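Local coordinates for protein adenylate cyclase (Hippeastrum hybrid cultivar, PDB 6YP4) that acts predominantly as a triphosphatase, although named a putative adenylyl cyclase, and binds magnesium and a GTP analogue, at residues F55-S68 with V79-Q92. Sequence-based numbering, arbitrary orientation. Where two conformers were deposited one is given.
Sequences FYDANAKCVLSLKS and VEEDEEEIDPQIGQ. With MG (magnesium ion), chain D; MG (magnesium ion), chain C; GCP (phosphomethylphosphonic acid guanylate ester), chain B.
Lys67 and Glu81 lie side by side from an antiparallel non-hydrogen-bonded pair, both pointing to the nucleotide side of the sheet. Along Lys67, CB lies near the backbone oxygen of Glu80, CG packs on Glu81 CB at 3.6 Å, CD lies near the chain D magnesium ion, and CE comes close to both that ion and Glu81 OE1. A bend at the last torsion (chi4 -126°) then turns NZ to the ligand, where it donates to O1B of the GTP analogue at 3.0 Å. In the one of two deposited Glu81 conformers described here, OE1 binds the chain C magnesium ion at 2.2 Å; its approach to the chain D ion is doubtful. Ser65 and Glu83 form the next such pair, with CB atoms 3.4 Å apart; Glu83 OE1 is salt-bridged to Arg141 of the second subunit.

Paired backbone bonds between Leu66 and Asp82, including Leu66 N to Asp82 O at 2.9 Å, and between Leu64 and Glu84 fix this register. The other face is apolar where Cys62 SG meets Ile86 CG1 at 3.6 Å, with Pro88 beside Cys62 CB.

Beyond the strands, the turn residue Asn59 meets helix 88-92. Gln92 NE2 donates to Asn59 OD1 (3.0 Å), nearly straight at 173°, but arrives from above the carbonyl plane. The same amide stacks over the rim of the Phe55 ring, planes 20° apart and NE2 3.6 Å from CE1. Asn59 ND2 reaches Gln89 OE1 through a water. Putting an alanine at Asn59 would probably leave the Gln92 amide without this acceptor, freer to turn, and break the water bridge to Gln89.

Together, an antiparallel hairpin whose second strand runs into a helix, with acidic and basic side chains on its ligand-facing side, is consistent with the triphosphate tunnel of CYTH-domain enzymes.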
ATOM      1  N   PHE A  55     -14.653  -4.441  -1.614  1.00 23.03           N
ATOM      2  CA  PHE A  55     -15.060  -3.579  -0.512  1.00 27.93           C
ATOM      3  C   PHE A  55     -14.201  -3.879   0.709  1.00 28.11           C
ATOM      4  O   PHE A  55     -14.004  -5.051   1.049  1.00 25.99           O
ATOM      5  CB  PHE A  55     -16.546  -3.792  -0.185  1.00 26.24           C
ATOM      6  CG  PHE A  55     -17.466  -3.471  -1.328  1.00 30.41           C
ATOM      7  CD1 PHE A  55     -17.787  -2.163  -1.633  1.00 28.49           C
ATOM      8  CD2 PHE A  55     -18.010  -4.480  -2.093  1.00 22.07           C
ATOM      9  CE1 PHE A  55     -18.634  -1.866  -2.696  1.00 26.34           C
ATOM     10  CE2 PHE A  55     -18.852  -4.193  -3.158  1.00 25.34           C
ATOM     11  CZ  PHE A  55     -19.169  -2.891  -3.456  1.00 30.32           C
ATOM     12  N   TYR A  56     -13.681  -2.829   1.357  1.00 18.48           N
ATOM     13  CA  TYR A  56     -12.883  -2.964   2.575  1.00 19.60           C
ATOM     14  C   TYR A  56     -13.742  -2.642   3.792  1.00 28.97           C
ATOM     15  O   TYR A  56     -14.456  -1.630   3.804  1.00 32.00           O
ATOM     16  CB  TYR A  56     -11.646  -2.038   2.561  1.00 20.83           C
ATOM     17  CG  TYR A  56     -10.522  -2.477   1.608  1.00 22.03           C
ATOM     18  CD1 TYR A  56     -10.600  -2.232   0.249  1.00 24.22           C
ATOM     19  CD2 TYR A  56      -9.387  -3.123   2.083  1.00 19.00           C
ATOM     20  CE1 TYR A  56      -9.584  -2.616  -0.619  1.00 27.80           C
ATOM     21  CE2 TYR A  56      -8.354  -3.505   1.217  1.00 25.00           C
ATOM     22  CZ  TYR A  56      -8.463  -3.246  -0.131  1.00 25.49           C
ATOM     23  OH  TYR A  56      -7.454  -3.629  -1.003  1.00 37.29           O
ATOM     24  N   ASP A  57     -13.674  -3.512   4.805  1.00 26.73           N
ATOM     25  CA  ASP A  57     -14.316  -3.348   6.123  1.00 28.26           C
ATOM     26  C   ASP A  57     -15.790  -3.012   5.910  1.00 30.09           C
ATOM     27  O   ASP A  57     -16.475  -3.716   5.153  1.00 29.67           O
ATOM     28  CB  ASP A  57     -13.540  -2.326   6.947  1.00 31.47           C
ATOM     29  CG  ASP A  57     -12.119  -2.737   7.179  1.00 29.42           C
ATOM     30  OD1 ASP A  57     -11.849  -3.953   7.181  1.00 31.21           O
ATOM     31  OD2 ASP A  57     -11.270  -1.847   7.367  1.00 39.12           O
ATOM     32  N   ALA A  58     -16.311  -1.960   6.531  1.00 28.08           N
ATOM     33  CA  ALA A  58     -17.730  -1.655   6.469  1.00 27.69           C
ATOM     34  C   ALA A  58     -17.966  -0.574   5.414  1.00 31.37           C
ATOM     35  O   ALA A  58     -18.323   0.565   5.706  1.00 32.86           O
ATOM     36  CB  ALA A  58     -18.239  -1.237   7.843  1.00 30.27           C
ATOM     37  N   ASN A  59     -17.771  -0.973   4.159  1.00 25.31           N
ATOM     38  CA  ASN A  59     -17.924  -0.063   3.021  1.00 29.54           C
ATOM     39  C   ASN A  59     -17.048   1.174   3.179  1.00 32.47           C
ATOM     40  O   ASN A  59     -17.438   2.278   2.803  1.00 41.60           O
ATOM     41  CB  ASN A  59     -19.384   0.342   2.842  1.00 35.68           C
ATOM     42  CG  ASN A  59     -19.795   0.379   1.404  1.00 44.16           C
ATOM     43  OD1 ASN A  59     -19.365  -0.454   0.613  1.00 38.99           O
ATOM     44  ND2 ASN A  59     -20.635   1.349   1.046  1.00 53.51           N
ATOM     45  N   ALA A  60     -15.857   0.985   3.753  1.00 27.34           N
ATOM     46  CA  ALA A  60     -14.953   2.091   4.050  1.00 32.43           C
ATOM     47  C   ALA A  60     -14.158   2.535   2.825  1.00 35.59           C
ATOM     48  O   ALA A  60     -13.882   3.729   2.656  1.00 31.27           O
ATOM     49  CB  ALA A  60     -14.004   1.668   5.168  1.00 26.69           C
ATOM     50  N   LYS A  61     -13.768   1.581   1.977  1.00 29.75           N
ATOM     51  CA  LYS A  61     -12.928   1.803   0.805  1.00 23.59           C
ATOM     52  C   LYS A  61     -13.359   0.811  -0.278  1.00 29.90           C
ATOM     53  O   LYS A  61     -13.843  -0.281   0.032  1.00 24.87           O
ATOM     54  CB  LYS A  61     -11.446   1.648   1.191  1.00 28.16           C
ATOM     55  CG  LYS A  61     -10.498   1.342   0.059  1.00 29.25           C
ATOM     56  CD  LYS A  61      -9.050   1.595   0.467  1.00 40.31           C
ATOM     57  CE  LYS A  61      -8.427   0.432   1.205  1.00 48.34           C
ATOM     58  NZ  LYS A  61      -7.030   0.785   1.629  1.00 47.97           N
ATOM     59  N   CYS A  62     -13.229   1.212  -1.546  1.00 27.27           N
ATOM     60  CA  CYS A  62     -13.670   0.401  -2.683  1.00 29.67           C
ATOM     61  C   CYS A  62     -12.642   0.484  -3.799  1.00 30.81           C
ATOM     62  O   CYS A  62     -12.183   1.582  -4.146  1.00 28.52           O
ATOM     63  CB  CYS A  62     -15.045   0.867  -3.207  1.00 28.15           C
ATOM     64  SG  CYS A  62     -15.799  -0.233  -4.483  1.00 24.11           S
ATOM     65  N   VAL A  63     -12.289  -0.661  -4.381  1.00 22.21           N
ATOM     66  CA  VAL A  63     -11.289  -0.719  -5.443  1.00 25.55           C
ATOM     67  C   VAL A  63     -11.846  -1.504  -6.626  1.00 28.83           C
ATOM     68  O   VAL A  63     -12.310  -2.641  -6.461  1.00 25.96           O
ATOM     69  CB  VAL A  63      -9.965  -1.349  -4.956  1.00 29.28           C
ATOM     70  CG1 VAL A  63      -8.943  -1.395  -6.108  1.00 22.22           C
ATOM     71  CG2 VAL A  63      -9.381  -0.570  -3.749  1.00 24.26           C
ATOM     72  N   LEU A  64     -11.774  -0.913  -7.820  1.00 25.39           N
ATOM     73  CA  LEU A  64     -12.184  -1.565  -9.063  1.00 35.56           C
ATOM     74  C   LEU A  64     -10.955  -2.050  -9.815  1.00 36.14           C
ATOM     75  O   LEU A  64      -9.955  -1.333  -9.888  1.00 29.58           O
ATOM     76  CB  LEU A  64     -12.994  -0.598  -9.941  1.00 29.16           C
ATOM     77  CG  LEU A  64     -13.388  -0.965 -11.367  1.00 31.30           C
ATOM     78  CD1 LEU A  64     -14.512  -2.013 -11.332  1.00 21.79           C
ATOM     79  CD2 LEU A  64     -13.862   0.281 -12.099  1.00 33.14           C
ATOM     80  N   SER A  65     -11.017  -3.266 -10.371  1.00 23.80           N
ATOM     81  CA  SER A  65      -9.838  -3.778 -11.065  1.00 23.80           C
ATOM     82  C   SER A  65     -10.206  -4.670 -12.240  1.00 37.74           C
ATOM     83  O   SER A  65     -11.176  -5.434 -12.185  1.00 31.56           O
ATOM     84  CB  SER A  65      -8.917  -4.566 -10.126  1.00 30.96           C
ATOM     85  OG  SER A  65      -9.573  -5.671  -9.547  1.00 39.20           O
ATOM     86  N   LEU A  66      -9.401  -4.584 -13.295  1.00 30.06           N
ATOM     87  CA  LEU A  66      -9.450  -5.535 -14.398  1.00 39.20           C
ATOM     88  C   LEU A  66      -8.122  -6.276 -14.426  1.00 32.34           C
ATOM     89  O   LEU A  66      -7.064  -5.647 -14.482  1.00 34.71           O
ATOM     90  CB  LEU A  66      -9.725  -4.828 -15.728  1.00 36.62           C
ATOM     91  CG  LEU A  66      -9.734  -5.713 -16.979  1.00 37.03           C
ATOM     92  CD1 LEU A  66     -10.904  -6.702 -16.915  1.00 34.24           C
ATOM     93  CD2 LEU A  66      -9.843  -4.850 -18.210  1.00 34.70           C
ATOM     94  N   LYS A  67      -8.168  -7.601 -14.338  1.00 28.17           N
ATOM     95  CA  LYS A  67      -6.961  -8.422 -14.370  1.00 33.21           C
ATOM     96  C   LYS A  67      -7.045  -9.401 -15.533  1.00 43.46           C
ATOM     97  O   LYS A  67      -8.064 -10.079 -15.700  1.00 39.95           O
ATOM     98  CB  LYS A  67      -6.778  -9.186 -13.070  1.00 31.07           C
ATOM     99  CG  LYS A  67      -6.276  -8.362 -11.921  1.00 41.35           C
ATOM    100  CD  LYS A  67      -6.536  -9.099 -10.634  1.00 45.65           C
ATOM    101  CE  LYS A  67      -5.506  -8.770  -9.578  1.00 52.21           C
ATOM    102  NZ  LYS A  67      -4.898 -10.026  -9.073  1.00 54.25           N
ATOM    103  N   SER A  68      -5.971  -9.499 -16.316  1.00 47.51           N
ATOM    104  CA  SER A  68      -6.025 -10.174 -17.602  1.00 52.97           C
ATOM    105  C   SER A  68      -4.834 -11.098 -17.798  1.00 59.03           C
ATOM    106  O   SER A  68      -3.701 -10.759 -17.439  1.00 54.11           O
ATOM    107  CB  SER A  68      -6.076  -9.163 -18.745  1.00 49.29           C
ATOM    108  OG  SER A  68      -7.232  -8.353 -18.635  1.00 63.53           O
ATOM    109  N   VAL A  79       0.789 -11.022 -13.897  1.00 44.26           N
ATOM    110  CA  VAL A  79      -0.560 -10.739 -14.386  1.00 42.49           C
ATOM    111  C   VAL A  79      -0.634  -9.282 -14.845  1.00 47.38           C
ATOM    112  O   VAL A  79       0.012  -8.402 -14.271  1.00 38.15           O
ATOM    113  CB  VAL A  79      -1.633 -11.082 -13.319  1.00 42.55           C
ATOM    114  CG1 VAL A  79      -1.599 -10.113 -12.141  1.00 39.14           C
ATOM    115  CG2 VAL A  79      -3.031 -11.135 -13.942  1.00 43.24           C
ATOM    116  N   GLU A  80      -1.404  -9.044 -15.910  1.00 44.92           N
ATOM    117  CA  GLU A  80      -1.712  -7.697 -16.380  1.00 50.78           C
ATOM    118  C   GLU A  80      -2.919  -7.175 -15.615  1.00 51.85           C
ATOM    119  O   GLU A  80      -3.988  -7.793 -15.641  1.00 48.20           O
ATOM    120  CB  GLU A  80      -2.011  -7.692 -17.878  1.00 54.56           C
ATOM    121  CG  GLU A  80      -0.845  -8.024 -18.765  1.00 60.01           C
ATOM    122  CD  GLU A  80      -1.286  -8.288 -20.191  1.00 72.47           C
ATOM    123  OE1 GLU A  80      -0.980  -9.379 -20.722  1.00 72.32           O
ATOM    124  OE2 GLU A  80      -1.963  -7.409 -20.769  1.00 75.50           O
ATOM    125  N   GLU A  81      -2.767  -6.036 -14.948  1.00 44.02           N
ATOM    126  CA  GLU A  81      -3.867  -5.499 -14.167  0.51 40.81           C
ATOM    127  C   GLU A  81      -3.927  -3.986 -14.316  1.00 44.70           C
ATOM    128  O   GLU A  81      -2.945  -3.323 -14.662  1.00 37.21           O
ATOM    129  CB  GLU A  81      -3.760  -5.900 -12.685  0.51 42.09           C
ATOM    130  CG  GLU A  81      -3.000  -4.937 -11.780  0.51 44.96           C
ATOM    131  CD  GLU A  81      -2.581  -5.589 -10.455  0.51 49.52           C
ATOM    132  OE1 GLU A  81      -2.950  -6.761 -10.225  0.51 55.97           O
ATOM    133  OE2 GLU A  81      -1.869  -4.944  -9.652  0.51 44.03           O
ATOM    134  N   ASP A  82      -5.116  -3.455 -14.077  1.00 40.89           N
ATOM    135  CA  ASP A  82      -5.341  -2.018 -14.029  1.00 32.71           C
ATOM    136  C   ASP A  82      -6.399  -1.838 -12.958  1.00 36.86           C
ATOM    137  O   ASP A  82      -7.445  -2.493 -13.024  1.00 39.84           O
ATOM    138  CB  ASP A  82      -5.805  -1.471 -15.380  1.00 38.99           C
ATOM    139  CG  ASP A  82      -5.818   0.045 -15.418  1.00 43.66           C
ATOM    140  OD1 ASP A  82      -5.315   0.654 -14.456  1.00 32.11           O
ATOM    141  OD2 ASP A  82      -6.321   0.626 -16.398  1.00 46.60           O
ATOM    142  N   GLU A  83      -6.103  -1.042 -11.929  1.00 34.44           N
ATOM    143  CA  GLU A  83      -7.071  -0.867 -10.859  1.00 30.24           C
ATOM    144  C   GLU A  83      -7.048   0.558 -10.322  1.00 31.78           C
ATOM    145  O   GLU A  83      -6.100   1.322 -10.533  1.00 29.16           O
ATOM    146  CB  GLU A  83      -6.856  -1.882  -9.725  1.00 31.55           C
ATOM    147  CG  GLU A  83      -5.559  -1.775  -8.996  1.00 46.88           C
ATOM    148  CD  GLU A  83      -5.486  -2.700  -7.779  1.00 53.75           C
ATOM    149  OE1 GLU A  83      -4.543  -2.534  -6.973  1.00 53.60           O
ATOM    150  OE2 GLU A  83      -6.362  -3.589  -7.626  1.00 41.49           O
ATOM    151  N   GLU A  84      -8.124   0.907  -9.618  1.00 23.17           N
ATOM    152  CA  GLU A  84      -8.311   2.282  -9.170  1.00 23.55           C
ATOM    153  C   GLU A  84      -9.366   2.287  -8.083  1.00 24.89           C
ATOM    154  O   GLU A  84     -10.336   1.515  -8.142  1.00 22.93           O
ATOM    155  CB  GLU A  84      -8.740   3.207 -10.325  1.00 22.27           C
ATOM    156  CG  GLU A  84      -8.591   4.692  -9.968  1.00 24.13           C
ATOM    157  CD  GLU A  84      -8.942   5.640 -11.086  1.00 34.62           C
ATOM    158  OE1 GLU A  84      -9.717   5.281 -11.990  1.00 32.25           O
ATOM    159  OE2 GLU A  84      -8.369   6.742 -11.080  1.00 34.18           O
ATOM    160  N   GLU A  85      -9.148   3.124  -7.075  1.00 22.82           N
ATOM    161  CA  GLU A  85     -10.143   3.295  -6.031  0.60 21.11           C
ATOM    162  C   GLU A  85     -11.333   4.068  -6.572  1.00 31.19           C
ATOM    163  O   GLU A  85     -11.178   4.984  -7.387  1.00 25.10           O
ATOM    164  CB  GLU A  85      -9.549   4.021  -4.823  0.60 25.08           C
ATOM    165  CG  GLU A  85      -8.648   3.145  -3.971  0.60 18.40           C
ATOM    166  CD  GLU A  85      -8.320   3.761  -2.621  0.60 27.89           C
ATOM    167  OE1 GLU A  85      -7.571   3.121  -1.852  0.60 27.99           O
ATOM    168  OE2 GLU A  85      -8.795   4.886  -2.330  0.60 23.74           O
ATOM    169  N   ILE A  86     -12.537   3.673  -6.135  1.00 26.18           N
ATOM    170  CA  ILE A  86     -13.775   4.335  -6.543  1.00 25.94           C
ATOM    171  C   ILE A  86     -14.637   4.619  -5.314  1.00 25.88           C
ATOM    172  O   ILE A  86     -14.369   4.146  -4.210  1.00 28.39           O
ATOM    173  CB  ILE A  86     -14.574   3.511  -7.582  1.00 27.65           C
ATOM    174  CG1 ILE A  86     -15.055   2.188  -6.982  1.00 21.77           C
ATOM    175  CG2 ILE A  86     -13.751   3.253  -8.826  1.00 26.89           C
ATOM    176  CD1 ILE A  86     -16.161   1.538  -7.781  1.00 22.44           C
ATOM    177  N   ASP A  87     -15.671   5.428  -5.519  1.00 27.62           N
ATOM    178  CA  ASP A  87     -16.590   5.786  -4.436  1.00 23.46           C
ATOM    179  C   ASP A  87     -17.347   4.510  -4.025  1.00 29.83           C
ATOM    180  O   ASP A  87     -17.995   3.903  -4.876  1.00 29.31           O
ATOM    181  CB  ASP A  87     -17.516   6.893  -4.938  1.00 30.56           C
ATOM    182  CG  ASP A  87     -18.592   7.299  -3.944  1.00 30.16           C
ATOM    183  OD1 ASP A  87     -18.875   6.581  -2.961  1.00 34.58           O
ATOM    184  OD2 ASP A  87     -19.158   8.380  -4.172  1.00 38.52           O
ATOM    185  N   PRO A  88     -17.240   4.069  -2.764  1.00 25.83           N
ATOM    186  CA  PRO A  88     -17.943   2.814  -2.392  1.00 29.84           C
ATOM    187  C   PRO A  88     -19.415   2.869  -2.674  1.00 29.92           C
ATOM    188  O   PRO A  88     -20.016   1.819  -2.956  1.00 28.14           O
ATOM    189  CB  PRO A  88     -17.675   2.679  -0.886  1.00 23.65           C
ATOM    190  CG  PRO A  88     -16.429   3.542  -0.643  1.00 24.34           C
ATOM    191  CD  PRO A  88     -16.543   4.679  -1.630  1.00 29.21           C
ATOM    192  N   GLN A  89     -20.021   4.057  -2.628  1.00 23.59           N
ATOM    193  CA  GLN A  89     -21.443   4.134  -2.928  1.00 27.81           C
ATOM    194  C   GLN A  89     -21.712   3.690  -4.354  1.00 31.71           C
ATOM    195  O   GLN A  89     -22.707   3.004  -4.616  1.00 34.46           O
ATOM    196  CB  GLN A  89     -21.975   5.547  -2.687  1.00 36.29           C
ATOM    197  CG  GLN A  89     -21.967   5.978  -1.213  1.00 63.49           C
ATOM    198  CD  GLN A  89     -22.452   4.868  -0.265  1.00 83.92           C
ATOM    199  OE1 GLN A  89     -21.824   4.590   0.762  1.00 90.62           O
ATOM    200  NE2 GLN A  89     -23.590   4.257  -0.593  1.00 88.15           N
ATOM    201  N   ILE A  90     -20.828   4.059  -5.291  1.00 25.97           N
ATOM    202  CA  ILE A  90     -21.006   3.651  -6.682  1.00 27.04           C
ATOM    203  C   ILE A  90     -20.764   2.153  -6.824  1.00 28.63           C
ATOM    204  O   ILE A  90     -21.526   1.454  -7.501  1.00 31.44           O
ATOM    205  CB  ILE A  90     -20.084   4.454  -7.618  1.00 30.72           C
ATOM    206  CG1 ILE A  90     -20.431   5.942  -7.591  1.00 29.14           C
ATOM    207  CG2 ILE A  90     -20.164   3.918  -9.058  1.00 27.13           C
ATOM    208  CD1 ILE A  90     -19.392   6.815  -8.299  1.00 37.40           C
ATOM    209  N   GLY A  91     -19.693   1.641  -6.200  1.00 26.03           N
ATOM    210  CA  GLY A  91     -19.478   0.194  -6.178  1.00 25.19           C
ATOM    211  C   GLY A  91     -20.702  -0.577  -5.726  1.00 30.75           C
ATOM    212  O   GLY A  91     -21.036  -1.623  -6.297  1.00 31.59           O
ATOM    213  N   GLN A  92     -21.396  -0.071  -4.698  1.00 25.58           N
ATOM    214  CA  GLN A  92     -22.609  -0.739  -4.225  1.00 31.18           C
ATOM    215  C   GLN A  92     -23.757  -0.602  -5.219  1.00 34.29           C
ATOM    216  O   GLN A  92     -24.548  -1.543  -5.387  1.00 31.70           O
ATOM    217  CB  GLN A  92     -23.025  -0.192  -2.859  1.00 23.69           C
ATOM    218  CG  GLN A  92     -22.087  -0.571  -1.685  1.00 22.47           C
ATOM    219  CD  GLN A  92     -22.178  -2.040  -1.299  1.00 31.08           C
ATOM    220  OE1 GLN A  92     -23.037  -2.761  -1.787  1.00 29.39           O
ATOM    221  NE2 GLN A  92     -21.318  -2.476  -0.393  1.00 21.50           N
TER
HETATM  222 MG    MG D 303      -4.923  -5.616  -9.285  1.00 92.91          MG
HETATM  223 MG    MG C 302      -1.923  -7.544  -8.383  1.00 84.27          MG
HETATM  224  PG  GCP B 301      -4.219 -11.989  -4.909  1.00 63.84           P
HETATM  225  O1G GCP B 301      -3.292 -13.151  -4.712  1.00 64.16           O
HETATM  226  O2G GCP B 301      -5.278 -11.966  -3.829  1.00 55.15           O
HETATM  227  O3G GCP B 301      -4.867 -12.084  -6.269  1.00 72.85           O
HETATM  228  C3B GCP B 301      -3.232 -10.456  -4.804  1.00 51.60           C
HETATM  229  PB  GCP B 301      -4.352  -9.014  -5.127  1.00 51.64           P
HETATM  230  O1B GCP B 301      -5.343  -9.294  -6.218  1.00 43.23           O
HETATM  231  O2B GCP B 301      -5.027  -8.564  -3.855  1.00 47.02           O
HETATM  232  O3A GCP B 301      -3.354  -7.813  -5.641  1.00 66.06           O
HETATM  233  PA  GCP B 301      -3.923  -6.272  -5.718  1.00 85.82           P
HETATM  234  O1A GCP B 301      -3.408  -5.684  -7.020  1.00 95.47           O
HETATM  235  O2A GCP B 301      -5.435  -6.342  -5.744  1.00 94.49           O
HETATM  236  O5' GCP B 301      -3.420  -5.401  -4.361  1.00 69.06           O
HETATM  237  C5' GCP B 301      -2.425  -5.966  -3.519  1.00 64.51           C
HETATM  238  C4' GCP B 301      -1.025  -6.068  -4.261  1.00 68.33           C
HETATM  239  O4' GCP B 301      -0.627  -4.780  -5.045  1.00 61.93           O
HETATM  240  C3' GCP B 301      -0.103  -6.226  -3.390  1.00 71.52           C
HETATM  241  O3' GCP B 301       0.839  -7.229  -3.844  1.00 75.75           O
HETATM  242  C2' GCP B 301       0.606  -4.729  -3.132  1.00 72.32           C
HETATM  243  O2' GCP B 301       2.071  -4.817  -2.968  1.00 62.66           O
HETATM  244  C1' GCP B 301       0.273  -3.939  -4.079  1.00 65.36           C
HETATM  245  N9  GCP B 301      -0.499  -2.760  -3.515  1.00 72.08           N
HETATM  246  C8  GCP B 301      -1.837  -2.765  -3.507  1.00 72.62           C
HETATM  247  N7  GCP B 301      -2.274  -1.616  -2.961  1.00 63.69           N
HETATM  248  C5  GCP B 301      -1.194  -0.892  -2.625  1.00 67.05           C
HETATM  249  C6  GCP B 301      -1.058   0.362  -2.034  1.00 64.40           C
HETATM  250  O6  GCP B 301      -2.023   0.985  -1.734  1.00 70.34           O
HETATM  251  N1  GCP B 301       0.155   0.863  -1.805  1.00 61.34           N
HETATM  252  C2  GCP B 301       1.260   0.148  -2.149  1.00 58.69           C
HETATM  253  N2  GCP B 301       2.535   0.797  -1.850  1.00 60.80           N
HETATM  254  N3  GCP B 301       1.129  -1.078  -2.725  1.00 69.48           N
HETATM  255  C4  GCP B 301      -0.099  -1.596  -2.963  1.00 71.59           C
HETATM  256  O   HOH W   1     -22.256   2.795   3.209  1.00 57.87           O
HETATM  257  O   HOH W   2      -6.422   3.488   0.577  1.00 43.94           O
HETATM  258  O   HOH W   3     -12.773   3.997  -1.955  1.00 22.91           O